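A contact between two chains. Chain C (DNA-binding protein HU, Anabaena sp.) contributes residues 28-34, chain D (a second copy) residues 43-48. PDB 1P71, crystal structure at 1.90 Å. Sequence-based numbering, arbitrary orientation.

Chain C 28-34: ALETIIE
Chain D (43-48) TLVGFG

What backbones meet here? Residues 28-34 of chain C are one helical segment, phi/psi near -65/-43, with I33(C) N hydrogen-bonded to L29(C) O at 3.2 Å. Chain D leaves a strand at L44(D) and turns tightly: F47(D) N and G48(D) N reach L44(D) O at 2.9 and 3.1 Å, and L44(D) N reaches G48(D) O at 2.9 Å. G46(D), at 75/8, and G48(D), at 154/-167, adopt angles that favour glycine.

How does L29(C) engage the turn? Its CA lies 6.4 Å from the CA of F47(D), and its mt side chain sets CD2 3.9 Å from the F47(D) ring centroid, 8° off the normal, a CH-pi contact. L29(C) CD1 meets CD1 of L44(D), also mt, at 4.2 Å. The CA-to-CB bond of F47(D) points toward the helix, with chi1 t and chi2 80°.

What do the next residues add? E30(C), its CA-to-CB bond pointing away, is exposed, which suits a charged side chain; T31(C) is out of reach. I32(C), mt, brings CG2 to 3.7 Å from F47(D) CE1 at the ring edge; I33(C), also mt, places CD1 3.7 Å from F47(D) CD1 and 3.3 Å from G46(D) O. Leucine and isoleucine suit these places because their methyls pack against the buried ring's face and edge.

What holds the contact, then? No hydrogen bond crosses it; the packing is mainly apolar, and 268 Å² is buried, both sides summed, F47(D) contributing the largest share, 92 Å².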

# COMPACT_ATOMS: atom_id res chain seq x y z
N ALA C 28 -0.94 -5.62 12.23
CA ALA C 28 -0.39 -4.44 11.54
C ALA C 28 -1.32 -3.98 10.42
O ALA C 28 -1.65 -2.79 10.33
CB ALA C 28 1.01 -4.74 11.00
N LEU C 29 -1.77 -4.93 9.60
CA LEU C 29 -2.72 -4.65 8.52
C LEU C 29 -4.07 -4.23 9.06
O LEU C 29 -4.70 -3.34 8.50
CB LEU C 29 -2.87 -5.87 7.62
CG LEU C 29 -1.58 -6.50 7.09
CD1 LEU C 29 -1.89 -7.81 6.37
CD2 LEU C 29 -0.80 -5.54 6.22
N GLU C 30 -4.54 -4.87 10.14
CA GLU C 30 -5.82 -4.50 10.73
C GLU C 30 -5.77 -3.08 11.29
O GLU C 30 -6.75 -2.33 11.18
CB GLU C 30 -6.28 -5.51 11.81
CG GLU C 30 -6.63 -6.90 11.26
CD GLU C 30 -7.20 -7.86 12.30
OE1 GLU C 30 -7.15 -7.57 13.53
OE2 GLU C 30 -7.72 -8.92 11.88
N THR C 31 -4.64 -2.72 11.89
CA THR C 31 -4.39 -1.38 12.42
C THR C 31 -4.34 -0.32 11.35
O THR C 31 -4.88 0.77 11.52
CB THR C 31 -3.08 -1.35 13.23
OG1 THR C 31 -3.19 -2.24 14.35
CG2 THR C 31 -2.86 0.04 13.88
N ILE C 32 -3.68 -0.63 10.22
CA ILE C 32 -3.62 0.31 9.12
C ILE C 32 -5.02 0.64 8.60
O ILE C 32 -5.35 1.81 8.43
CB ILE C 32 -2.74 -0.25 7.96
CG1 ILE C 32 -1.27 -0.28 8.38
CG2 ILE C 32 -2.94 0.60 6.70
CD1 ILE C 32 -0.35 -1.14 7.45
N ILE C 33 -5.84 -0.39 8.38
CA ILE C 33 -7.21 -0.22 7.90
C ILE C 33 -8.03 0.64 8.87
O ILE C 33 -8.80 1.50 8.45
CB ILE C 33 -7.85 -1.62 7.68
CG1 ILE C 33 -7.24 -2.32 6.46
CG2 ILE C 33 -9.35 -1.54 7.56
CD1 ILE C 33 -7.59 -3.80 6.36
N GLU C 34 -7.83 0.41 10.17
CA GLU C 34 -8.48 1.16 11.25
C GLU C 34 -8.11 2.65 11.27
O GLU C 34 -8.97 3.52 11.37
CB GLU C 34 -8.14 0.53 12.60
CG GLU C 34 -9.29 -0.22 13.27
N THR D 43 -0.26 -10.50 -2.44
CA THR D 43 -1.71 -10.49 -2.20
C THR D 43 -2.01 -10.89 -0.76
O THR D 43 -1.74 -12.02 -0.36
CB THR D 43 -2.46 -11.46 -3.17
OG1 THR D 43 -2.36 -10.99 -4.52
CG2 THR D 43 -3.96 -11.44 -2.92
N LEU D 44 -2.58 -9.97 0.01
CA LEU D 44 -2.85 -10.18 1.43
C LEU D 44 -4.36 -10.17 1.71
O LEU D 44 -4.98 -9.10 1.74
CB LEU D 44 -2.14 -9.12 2.28
CG LEU D 44 -0.66 -8.88 1.94
CD1 LEU D 44 -0.17 -7.58 2.54
CD2 LEU D 44 0.23 -10.05 2.39
N VAL D 45 -4.93 -11.36 1.91
CA VAL D 45 -6.35 -11.53 2.25
C VAL D 45 -6.72 -10.53 3.34
O VAL D 45 -5.96 -10.34 4.31
CB VAL D 45 -6.67 -12.97 2.74
CG1 VAL D 45 -8.19 -13.26 2.77
CG2 VAL D 45 -5.98 -14.00 1.88
N GLY D 46 -7.85 -9.85 3.16
CA GLY D 46 -8.34 -8.89 4.13
C GLY D 46 -7.61 -7.56 4.17
O GLY D 46 -7.88 -6.77 5.07
N PHE D 47 -6.70 -7.29 3.22
CA PHE D 47 -6.03 -5.98 3.17
C PHE D 47 -5.94 -5.39 1.74
O PHE D 47 -6.45 -4.31 1.48
CB PHE D 47 -4.67 -6.05 3.87
CG PHE D 47 -3.92 -4.74 3.89
CD1 PHE D 47 -4.24 -3.76 4.81
CD2 PHE D 47 -2.86 -4.51 3.01
CE1 PHE D 47 -3.53 -2.55 4.85
CE2 PHE D 47 -2.15 -3.30 3.04
CZ PHE D 47 -2.51 -2.32 3.96
N GLY D 48 -5.29 -6.11 0.82
CA GLY D 48 -5.17 -5.69 -0.56
C GLY D 48 -3.93 -6.29 -1.18
O GLY D 48 -3.35 -7.21 -0.59